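Local coordinates for interferon-inducible and double-stranded-dependent eIF-2kinase (Carassius auratus, PDB 4KMF), which binds left-handed Z-DNA through the Zalpha domain present here, one piece of a longer protein that is probably a kinase of the translation factor eIF2alpha, at residues I29-K33 against S34-R38. Sequence-based numbering, arbitrary orientation.
With nucleotides of chain B.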
loop_
_atom_site.group_PDB
_atom_site.type_symbol
_atom_site.label_atom_id
_atom_site.label_comp_id
_atom_site.label_asym_id
_atom_site.label_seq_id
_atom_site.Cartn_x
_atom_site.Cartn_y
_atom_site.Cartn_z
ATOM N N ILE A 29 10.111 -9.326 15.610
ATOM C CA ILE A 29 9.814 -8.123 16.391
ATOM C C ILE A 29 8.330 -8.152 16.815
ATOM O O ILE A 29 7.934 -7.501 17.798
ATOM C CB ILE A 29 10.189 -6.810 15.587
ATOM C CG1 ILE A 29 11.632 -6.876 15.068
ATOM C CG2 ILE A 29 10.026 -5.576 16.434
ATOM C CD1 ILE A 29 12.708 -7.339 16.100
ATOM N N GLY A 30 7.518 -8.917 16.067
ATOM C CA GLY A 30 6.098 -9.128 16.353
ATOM C C GLY A 30 5.245 -7.949 15.944
ATOM O O GLY A 30 4.230 -7.649 16.597
ATOM N N LEU A 31 5.661 -7.262 14.873
ATOM C CA LEU A 31 4.914 -6.144 14.307
ATOM C C LEU A 31 4.415 -6.523 12.923
ATOM O O LEU A 31 5.005 -7.360 12.253
ATOM C CB LEU A 31 5.810 -4.920 14.165
ATOM C CG LEU A 31 6.375 -4.303 15.431
ATOM C CD1 LEU A 31 7.474 -3.328 14.965
ATOM C CD2 LEU A 31 5.297 -3.583 16.229
ATOM N N ASP A 32 3.330 -5.911 12.475
ATOM C CA ASP A 32 2.853 -6.200 11.122
ATOM C C ASP A 32 3.895 -5.751 10.084
ATOM O O ASP A 32 4.667 -4.822 10.341
ATOM C CB ASP A 32 1.518 -5.506 10.841
ATOM C CG ASP A 32 1.622 -3.998 10.922
ATOM O OD1 ASP A 32 1.569 -3.346 9.876
ATOM O OD2 ASP A 32 1.791 -3.444 12.034
ATOM N N LYS A 33 3.893 -6.398 8.925
ATOM C CA LYS A 33 4.829 -6.104 7.836
ATOM C C LYS A 33 4.879 -4.590 7.440
ATOM O O LYS A 33 5.959 -4.055 7.219
ATOM C CB LYS A 33 4.524 -7.032 6.644
ATOM C CG LYS A 33 5.427 -6.911 5.391
ATOM C CD LYS A 33 4.730 -7.615 4.191
ATOM C CE LYS A 33 5.174 -7.139 2.805
ATOM N NZ LYS A 33 4.406 -5.947 2.172
ATOM N N SER A 34 3.747 -3.894 7.406
ATOM C CA SER A 34 3.727 -2.498 6.961
ATOM C C SER A 34 4.439 -1.628 7.951
ATOM O O SER A 34 5.108 -0.683 7.594
ATOM C CB SER A 34 2.303 -1.955 6.907
ATOM O OG SER A 34 1.537 -2.629 5.965
ATOM N N THR A 35 4.254 -1.915 9.226
ATOM C CA THR A 35 4.936 -1.179 10.281
ATOM C C THR A 35 6.442 -1.395 10.235
ATOM O O THR A 35 7.208 -0.439 10.345
ATOM C CB THR A 35 4.344 -1.543 11.684
ATOM O OG1 THR A 35 2.983 -1.080 11.731
ATOM C CG2 THR A 35 5.120 -0.854 12.822
ATOM N N VAL A 36 6.859 -2.650 10.096
ATOM C CA VAL A 36 8.273 -2.966 9.906
ATOM C C VAL A 36 8.829 -2.240 8.697
ATOM O O VAL A 36 9.909 -1.654 8.784
ATOM C CB VAL A 36 8.500 -4.455 9.831
ATOM C CG1 VAL A 36 9.978 -4.761 9.571
ATOM C CG2 VAL A 36 8.069 -5.023 11.190
ATOM N N ASN A 37 8.088 -2.242 7.583
ATOM C CA ASN A 37 8.574 -1.555 6.390
ATOM C C ASN A 37 8.673 -0.053 6.587
ATOM O O ASN A 37 9.624 0.565 6.138
ATOM C CB ASN A 37 7.734 -1.930 5.164
ATOM C CG ASN A 37 8.269 -3.138 4.460
ATOM O OD1 ASN A 37 9.449 -3.458 4.573
ATOM N ND2 ASN A 37 7.408 -3.807 3.695
ATOM N N ARG A 38 7.713 0.541 7.291
ATOM C CA ARG A 38 7.815 1.962 7.646
ATOM C C ARG A 38 9.177 2.231 8.328
ATOM O O ARG A 38 9.928 3.118 7.932
ATOM C CB ARG A 38 6.659 2.363 8.559
ATOM C CG ARG A 38 6.772 3.815 9.003
ATOM C CD ARG A 38 5.524 4.250 9.756
ATOM N NE ARG A 38 5.666 4.097 11.193
ATOM C CZ ARG A 38 4.924 3.287 11.959
ATOM N NH1 ARG A 38 3.948 2.544 11.423
ATOM N NH2 ARG A 38 5.154 3.232 13.281
ATOM P P DG B 5 4.054 -2.158 3.176
ATOM O OP1 DG B 5 4.695 -3.452 3.429
ATOM O OP2 DG B 5 2.656 -1.885 3.628
ATOM O "O5'" DG B 5 4.977 -0.978 3.730
ATOM C "C5'" DG B 5 4.533 0.378 3.642
ATOM C "C4'" DG B 5 5.704 1.238 4.058
ATOM O "O4'" DG B 5 6.835 1.067 3.176
ATOM C "C3'" DG B 5 5.348 2.706 4.039
ATOM O "O3'" DG B 5 5.119 3.021 5.403
ATOM C "C2'" DG B 5 6.604 3.408 3.549
ATOM C "C1'" DG B 5 7.446 2.328 2.911
ATOM N N9 DG B 5 7.493 2.407 1.445
ATOM C C8 DG B 5 8.631 2.433 0.665
ATOM N N7 DG B 5 8.384 2.471 -0.612
ATOM C C5 DG B 5 6.985 2.493 -0.697
ATOM C C6 DG B 5 6.153 2.508 -1.851
ATOM O O6 DG B 5 6.551 2.534 -3.031
ATOM N N1 DG B 5 4.781 2.513 -1.545
ATOM C C2 DG B 5 4.291 2.490 -0.248
ATOM N N2 DG B 5 2.955 2.478 -0.121
ATOM N N3 DG B 5 5.084 2.416 0.863
ATOM C C4 DG B 5 6.417 2.466 0.564
ATOM P P DC B 4 8.581 -3.447 -0.293
ATOM O OP1 DC B 4 9.660 -3.092 0.660
ATOM O OP2 DC B 4 7.741 -4.584 0.064
ATOM O "O5'" DC B 4 7.643 -2.201 -0.581
ATOM C "C5'" DC B 4 7.418 -1.169 0.416
ATOM C "C4'" DC B 4 5.911 -0.902 0.488
ATOM O "O4'" DC B 4 5.446 -0.347 -0.770
ATOM C "C3'" DC B 4 5.035 -2.134 0.713
ATOM O "O3'" DC B 4 3.954 -1.831 1.607
ATOM C "C2'" DC B 4 4.480 -2.456 -0.663
ATOM C "C1'" DC B 4 4.271 -1.045 -1.160
ATOM N N1 DC B 4 4.109 -0.982 -2.619
ATOM C C2 DC B 4 2.837 -1.153 -3.177
ATOM O O2 DC B 4 1.875 -1.349 -2.438
ATOM N N3 DC B 4 2.698 -1.081 -4.531
ATOM C C4 DC B 4 3.778 -0.887 -5.308
ATOM N N4 DC B 4 3.604 -0.788 -6.616
ATOM C C5 DC B 4 5.092 -0.701 -4.756
ATOM C C6 DC B 4 5.215 -0.770 -3.423
ATOM P P DC B 6 4.131 4.179 5.886
ATOM O OP1 DC B 6 4.894 4.951 6.889
ATOM O OP2 DC B 6 2.912 3.473 6.314
ATOM O "O5'" DC B 6 3.848 5.129 4.669
ATOM C "C5'" DC B 6 3.184 6.315 5.042
ATOM C "C4'" DC B 6 2.178 6.654 3.969
ATOM O "O4'" DC B 6 2.894 7.031 2.771
ATOM C "C3'" DC B 6 1.202 5.571 3.556
ATOM O "O3'" DC B 6 -0.042 6.222 3.340
ATOM C "C2'" DC B 6 1.759 5.065 2.228
ATOM C "C1'" DC B 6 2.368 6.328 1.655
ATOM N N1 DC B 6 3.486 6.123 0.680
ATOM C C2 DC B 6 3.167 6.010 -0.679
ATOM O O2 DC B 6 1.981 6.054 -1.021
ATOM N N3 DC B 6 4.159 5.860 -1.574
ATOM C C4 DC B 6 5.429 5.808 -1.133
ATOM N N4 DC B 6 6.400 5.645 -2.040
ATOM C C5 DC B 6 5.786 5.935 0.256
ATOM C C6 DC B 6 4.777 6.076 1.125
#
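Asp32 N-caps helix 33-45 and grips Thr35 with both carboxylate oxygens. Thr35 N donates to Asp32 OD1 (3.1 Å) from well above the carboxylate plane, while Thr35 OG1 donates to Asp32 OD2 at 2.7 Å on the syn side, 22° out of that plane. With chi1 at 62°, Asp32 CG sits between its backbone N and carbonyl carbon, which folds the carboxylate over the first turn. Asp32 O begins the helical bonding, taking Val36 N at 3.1 Å, and Lys33 O takes Asn37 N. The packed side is apolar: Leu31 CB lies 3.7 Å from Val36 CG2, and Leu31 CD1 approaches Thr35 CG2. Val36, buried, continues this layer onto Ile25 and Ala26 of helix 22-29, and Leu31 reaches Met6 of helix 2-17. Replacing Thr35 with an alanine would probably leave Asp32 OD2 without its hydroxyl donor and open a gap beside Leu31 CD1, the carboxylate then tied here by the backbone N-H alone. The solvent and DNA side has little direct side-chain packing: Lys33 NZ and Asn37 ND2 stay 4.0 Å apart and meet through a phosphate. An extended chain, bent at its last torsion (chi4 -89°), brings Lys33 NZ to OP1 of DG5 of chain B at 2.8 Å. The same oxygen receives Asn37 ND2 at 2.7 Å in a nearly straight bond, and Ser34 OG donates to OP2 of DG5. Arg38 lays CG and CD against OP1 of DC6 of chain B, while its NH2 forms a salt bridge with Glu3. Helix 33-45 is the recognition helix of this winged helix-turn-helix Zalpha domain. Three donors from its first turns hold one phosphate by both non-bridging oxygens, consistent with gripping the Z-DNA backbone through charge and hydrogen bonding without reading a base here.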